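Local atomic coordinates of ftsY (PDB entry 1ZU4), a protein that acts as the bacterial receptor for the signal recognition particle, here as its NG fragment: a helical bundle joined to a P-loop alpha/beta domain. Residues Leu12-Asn17 with Thr262-Thr267; Asn59-Lys64 with Asp76-Ser81. All blocks are in the same frame, centred on the assembly; numbering follows the deposited sequence.

Contact 1 (Leu12-Asn17 with Thr262-Thr267)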
# COMPACT_ATOMS: atom_id res chain seq x y z
N LEU A 12 0.86 -13.67 8.94
CA LEU A 12 0.87 -15.08 9.33
C LEU A 12 1.22 -16.05 8.20
O LEU A 12 2.06 -16.95 8.40
CB LEU A 12 -0.49 -15.45 9.94
CG LEU A 12 -0.67 -16.78 10.64
CD1 LEU A 12 0.34 -16.92 11.80
CD2 LEU A 12 -2.11 -16.79 11.16
N LYS A 13 0.57 -15.91 7.04
CA LYS A 13 0.78 -16.86 5.95
C LYS A 13 2.17 -16.68 5.34
O LYS A 13 2.81 -17.67 5.04
CB LYS A 13 -0.25 -16.70 4.82
CG LYS A 13 -1.64 -17.26 5.09
CD LYS A 13 -2.38 -17.40 3.77
CE LYS A 13 -3.79 -17.93 4.00
NZ LYS A 13 -4.71 -16.85 4.42
N SER A 14 2.61 -15.43 5.13
CA SER A 14 3.92 -15.21 4.49
C SER A 14 5.07 -15.62 5.43
O SER A 14 6.10 -16.14 4.98
CB SER A 14 4.07 -13.75 4.00
OG SER A 14 3.84 -12.86 5.06
N ALA A 15 4.89 -15.39 6.73
CA ALA A 15 5.88 -15.77 7.71
C ALA A 15 6.00 -17.29 7.81
O ALA A 15 7.10 -17.82 7.93
CB ALA A 15 5.53 -15.19 9.06
N PHE A 16 4.89 -17.99 7.72
CA PHE A 16 4.92 -19.44 7.73
C PHE A 16 5.74 -20.02 6.56
O PHE A 16 6.55 -20.92 6.75
CB PHE A 16 3.52 -20.05 7.66
CG PHE A 16 3.57 -21.55 7.61
CD1 PHE A 16 3.78 -22.29 8.78
CD2 PHE A 16 3.48 -22.24 6.39
CE1 PHE A 16 3.89 -23.70 8.73
CE2 PHE A 16 3.58 -23.64 6.34
CZ PHE A 16 3.78 -24.36 7.50
N ASN A 17 5.44 -19.54 5.35
CA ASN A 17 6.16 -19.93 4.14
C ASN A 17 7.70 -19.63 4.18
O ASN A 17 8.53 -20.48 3.81
CB ASN A 17 5.52 -19.16 3.01
CG ASN A 17 5.75 -19.78 1.66
OD1 ASN A 17 4.94 -20.61 1.18
ND2 ASN A 17 6.80 -19.33 0.98
N THR A 262 -2.89 -4.02 0.03
CA THR A 262 -4.04 -4.67 0.64
C THR A 262 -3.87 -6.16 0.61
O THR A 262 -3.02 -6.69 -0.14
CB THR A 262 -5.34 -4.35 -0.12
OG1 THR A 262 -5.21 -4.80 -1.48
CG2 THR A 262 -5.61 -2.85 -0.09
N LYS A 263 -4.68 -6.83 1.44
CA LYS A 263 -4.79 -8.29 1.43
C LYS A 263 -3.54 -9.00 1.78
O LYS A 263 -3.36 -10.16 1.41
CB LYS A 263 -5.36 -8.81 0.10
CG LYS A 263 -6.85 -8.48 -0.01
CD LYS A 263 -7.47 -8.89 -1.33
CE LYS A 263 -8.70 -8.03 -1.59
NZ LYS A 263 -9.68 -8.09 -0.42
N MET A 264 -2.67 -8.35 2.55
CA MET A 264 -1.45 -9.01 2.98
C MET A 264 -1.74 -10.33 3.67
O MET A 264 -1.06 -11.31 3.43
CB MET A 264 -0.62 -8.11 3.90
CG MET A 264 0.87 -8.50 3.94
SD MET A 264 1.72 -8.74 2.34
CE MET A 264 2.90 -10.03 2.78
N ASP A 265 -2.77 -10.34 4.52
CA ASP A 265 -3.21 -11.53 5.27
C ASP A 265 -3.45 -12.79 4.42
O ASP A 265 -3.35 -13.92 4.93
CB ASP A 265 -4.47 -11.22 6.11
CG ASP A 265 -5.68 -10.86 5.26
OD1 ASP A 265 -5.54 -10.05 4.32
OD2 ASP A 265 -6.81 -11.34 5.53
N SER A 266 -3.77 -12.59 3.14
CA SER A 266 -4.17 -13.65 2.22
C SER A 266 -2.99 -14.07 1.34
O SER A 266 -3.09 -14.99 0.52
CB SER A 266 -5.33 -13.16 1.31
OG SER A 266 -6.35 -12.49 2.05
N THR A 267 -1.86 -13.39 1.54
CA THR A 267 -0.65 -13.52 0.74
C THR A 267 0.37 -14.44 1.43
O THR A 267 0.72 -14.21 2.60
CB THR A 267 -0.03 -12.11 0.53
OG1 THR A 267 -1.01 -11.26 -0.09
CG2 THR A 267 1.20 -12.16 -0.29
O HOH W 1 -1.83 -14.03 7.32
O HOH W 2 1.05 -12.92 4.97
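K13 reaches from the first turn of helix 12-27 to the short 3-10 segment 264-266, and its side chain passes the carbonyl oxygens of T267 and D265, and that of S266 more distantly. CB begins the contact, 3.5 Å from T267 O. CG and CD then pass D265 O, each at 3.8 Å, and CD also comes near S266 O; CE runs on past D265 O. The last torsion, chi4 at 80°, bends an otherwise extended chain and turns NZ back to the same D265 O, to which it donates a hydrogen bond of 3.3 Å. NZ meets that carbonyl at a C=O...N angle of 136°, tilted 20° from its plane. A long, flexible lysine suits this exposed edge, since its methylenes pack while its ammonium group stays at the surface. The carbonyls it crosses belong to the loop that follows strand 258-262 of the P-loop-type domain, where T262-D265 spells the T-K-x-D signature of SRP-type family members. Two waters fill in between helix and loop: one accepts from K13 N and lies 2.8 Å from D265 O, the other accepts from S14 N and lies 2.7 Å from T267 O. Amides in the first helical turn are thus served by water, and the helix end would be expected to favour carbonyl oxygens facing it. On the buried side, S14 OG sits 3.8 Å from M264 CE; a small serine leaves room for the flexible methionine, and helix 301-308 adjoins both through L308 and Y304. Within the loop, T267 OG1 donates to K263 O at 3.0 Å from one face of that carbonyl's plane, while S266 N reaches the same oxygen from the other.

Contact 2 (Asn59-Lys64 with Asp76-Ser81); sequences NLVRKK and DALVES
S81 carries OG anti to its carbonyl carbon (chi1 -56°), which sets OG against L60 CB, V61 CG2 and K64 CE, while chi4 of K64, at -74°, bends NZ toward E80. These residues join helices 51-64 and 71-87 of the SRP54-type helical bundle, whose short segments run at 134° to each other with axes 8.7 Å apart. Small residues line this approach. S81 CB lies only 3.5 Å from L60 CB, a tight carbon pair, and A77 offers no more than a methyl to V61 CG1. S81 OG donates to A77 O, one turn back, at 2.8 Å; A77 O also takes S81 N, and the OG bond gives the buried hydroxyl an acceptor within its own helix. V61 CG2 packs against both S81 OG and L78, meeting L78 CD1 at 4.0 Å; L78 itself reaches helices 12-27 and 34-46, deeper in the bundle. Toward solvent, a long lysine suits K64's place: CD and CE lie beside S81 OG while NZ meets the exposed carboxylate of E80 in a salt bridge and also bonds to Q84. There K64 NZ stands 2.6 Å from E80 OE2, engaging the carboxylate's anti lone pair, away from OE1.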
# COMPACT_ATOMS: atom_id res chain seq x y z
N ASN A 59 23.91 -10.04 -0.60
CA ASN A 59 25.19 -9.30 -0.42
C ASN A 59 25.34 -8.67 0.94
O ASN A 59 26.40 -8.75 1.55
CB ASN A 59 25.41 -8.26 -1.51
CG ASN A 59 25.80 -8.87 -2.83
OD1 ASN A 59 25.65 -8.24 -3.89
ND2 ASN A 59 26.28 -10.11 -2.80
N LEU A 60 24.26 -8.04 1.42
CA LEU A 60 24.19 -7.56 2.79
C LEU A 60 24.42 -8.62 3.88
O LEU A 60 25.18 -8.39 4.81
CB LEU A 60 22.86 -6.85 3.01
CG LEU A 60 22.82 -5.42 2.46
CD1 LEU A 60 21.39 -4.93 2.43
CD2 LEU A 60 23.77 -4.48 3.27
N VAL A 61 23.73 -9.77 3.78
CA VAL A 61 23.95 -10.88 4.72
C VAL A 61 25.44 -11.34 4.63
O VAL A 61 26.11 -11.52 5.63
CB VAL A 61 23.04 -12.08 4.44
CG1 VAL A 61 23.45 -13.28 5.33
CG2 VAL A 61 21.55 -11.74 4.69
N ARG A 62 25.95 -11.45 3.41
CA ARG A 62 27.34 -11.87 3.22
C ARG A 62 28.31 -10.86 3.84
O ARG A 62 29.31 -11.22 4.42
CB ARG A 62 27.59 -12.14 1.72
CG ARG A 62 29.06 -12.21 1.42
CD ARG A 62 29.45 -13.17 0.34
NE ARG A 62 28.49 -13.62 -0.68
CZ ARG A 62 28.66 -14.80 -1.28
NH1 ARG A 62 29.65 -15.57 -0.87
NH2 ARG A 62 27.84 -15.25 -2.24
N LYS A 63 27.96 -9.58 3.78
CA LYS A 63 28.79 -8.54 4.36
C LYS A 63 28.83 -8.56 5.89
O LYS A 63 29.87 -8.30 6.49
CB LYS A 63 28.32 -7.18 3.89
CG LYS A 63 29.36 -6.11 4.13
CD LYS A 63 29.43 -5.17 2.94
CE LYS A 63 28.40 -4.08 3.11
NZ LYS A 63 28.78 -3.26 4.30
N LYS A 64 27.68 -8.84 6.49
CA LYS A 64 27.48 -8.85 7.95
C LYS A 64 28.03 -10.10 8.64
O LYS A 64 28.11 -10.19 9.87
CB LYS A 64 25.97 -8.75 8.22
CG LYS A 64 25.41 -7.39 7.92
CD LYS A 64 23.90 -7.35 7.74
CE LYS A 64 23.52 -6.09 6.95
NZ LYS A 64 23.64 -4.83 7.79
N ASP A 76 19.76 -13.13 12.25
CA ASP A 76 19.70 -11.73 12.71
C ASP A 76 20.14 -10.83 11.56
O ASP A 76 19.59 -9.74 11.31
CB ASP A 76 20.60 -11.51 13.93
CG ASP A 76 20.05 -12.16 15.22
OD1 ASP A 76 20.84 -12.42 16.16
OD2 ASP A 76 18.83 -12.42 15.31
N ALA A 77 21.17 -11.33 10.87
CA ALA A 77 21.77 -10.72 9.68
C ALA A 77 20.75 -10.54 8.57
O ALA A 77 20.64 -9.45 7.97
CB ALA A 77 22.99 -11.58 9.21
N LEU A 78 19.99 -11.60 8.32
CA LEU A 78 18.98 -11.62 7.29
C LEU A 78 17.87 -10.61 7.60
O LEU A 78 17.46 -9.86 6.72
CB LEU A 78 18.43 -13.03 7.15
CG LEU A 78 17.29 -13.22 6.16
CD1 LEU A 78 17.68 -12.68 4.76
CD2 LEU A 78 16.89 -14.70 6.14
N VAL A 79 17.40 -10.58 8.85
CA VAL A 79 16.34 -9.65 9.28
C VAL A 79 16.78 -8.19 9.00
O VAL A 79 16.05 -7.44 8.41
CB VAL A 79 15.92 -9.86 10.77
CG1 VAL A 79 14.96 -8.78 11.22
CG2 VAL A 79 15.26 -11.23 10.97
N GLU A 80 18.00 -7.87 9.40
CA GLU A 80 18.59 -6.56 9.20
C GLU A 80 18.79 -6.24 7.73
O GLU A 80 18.54 -5.12 7.32
CB GLU A 80 19.93 -6.47 9.97
CG GLU A 80 20.67 -5.17 9.79
CD GLU A 80 21.88 -5.08 10.75
OE1 GLU A 80 21.66 -5.17 11.98
OE2 GLU A 80 23.02 -4.95 10.27
N SER A 81 19.21 -7.22 6.94
CA SER A 81 19.45 -7.02 5.50
C SER A 81 18.17 -6.82 4.70
O SER A 81 18.19 -6.15 3.67
CB SER A 81 20.26 -8.18 4.88
OG SER A 81 21.53 -8.38 5.58

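In the fold
Both contacts are partly buried, and helix 12-27 links them: it supplies one side of contact 1 and, through F18 and I22, touches L78 of contact 2. Their centres lie 23 Å apart and their nearest atoms about 10 Å, and 59-81 is nested in the chain between the two halves of contact 1. Contact 2 is local, joining consecutive helices within the bundle by apolar groups packed around a serine, with a salt bridge at its edge. Contact 1 ties segments 245 residues apart, bringing the helical part against a loop of the alpha/beta domain. Its chemistry is accordingly more polar, with backbone carbonyls, water and one lysine instead of side-chain packing. In each, a lysine occupies the outer edge and a buried serine the inner side.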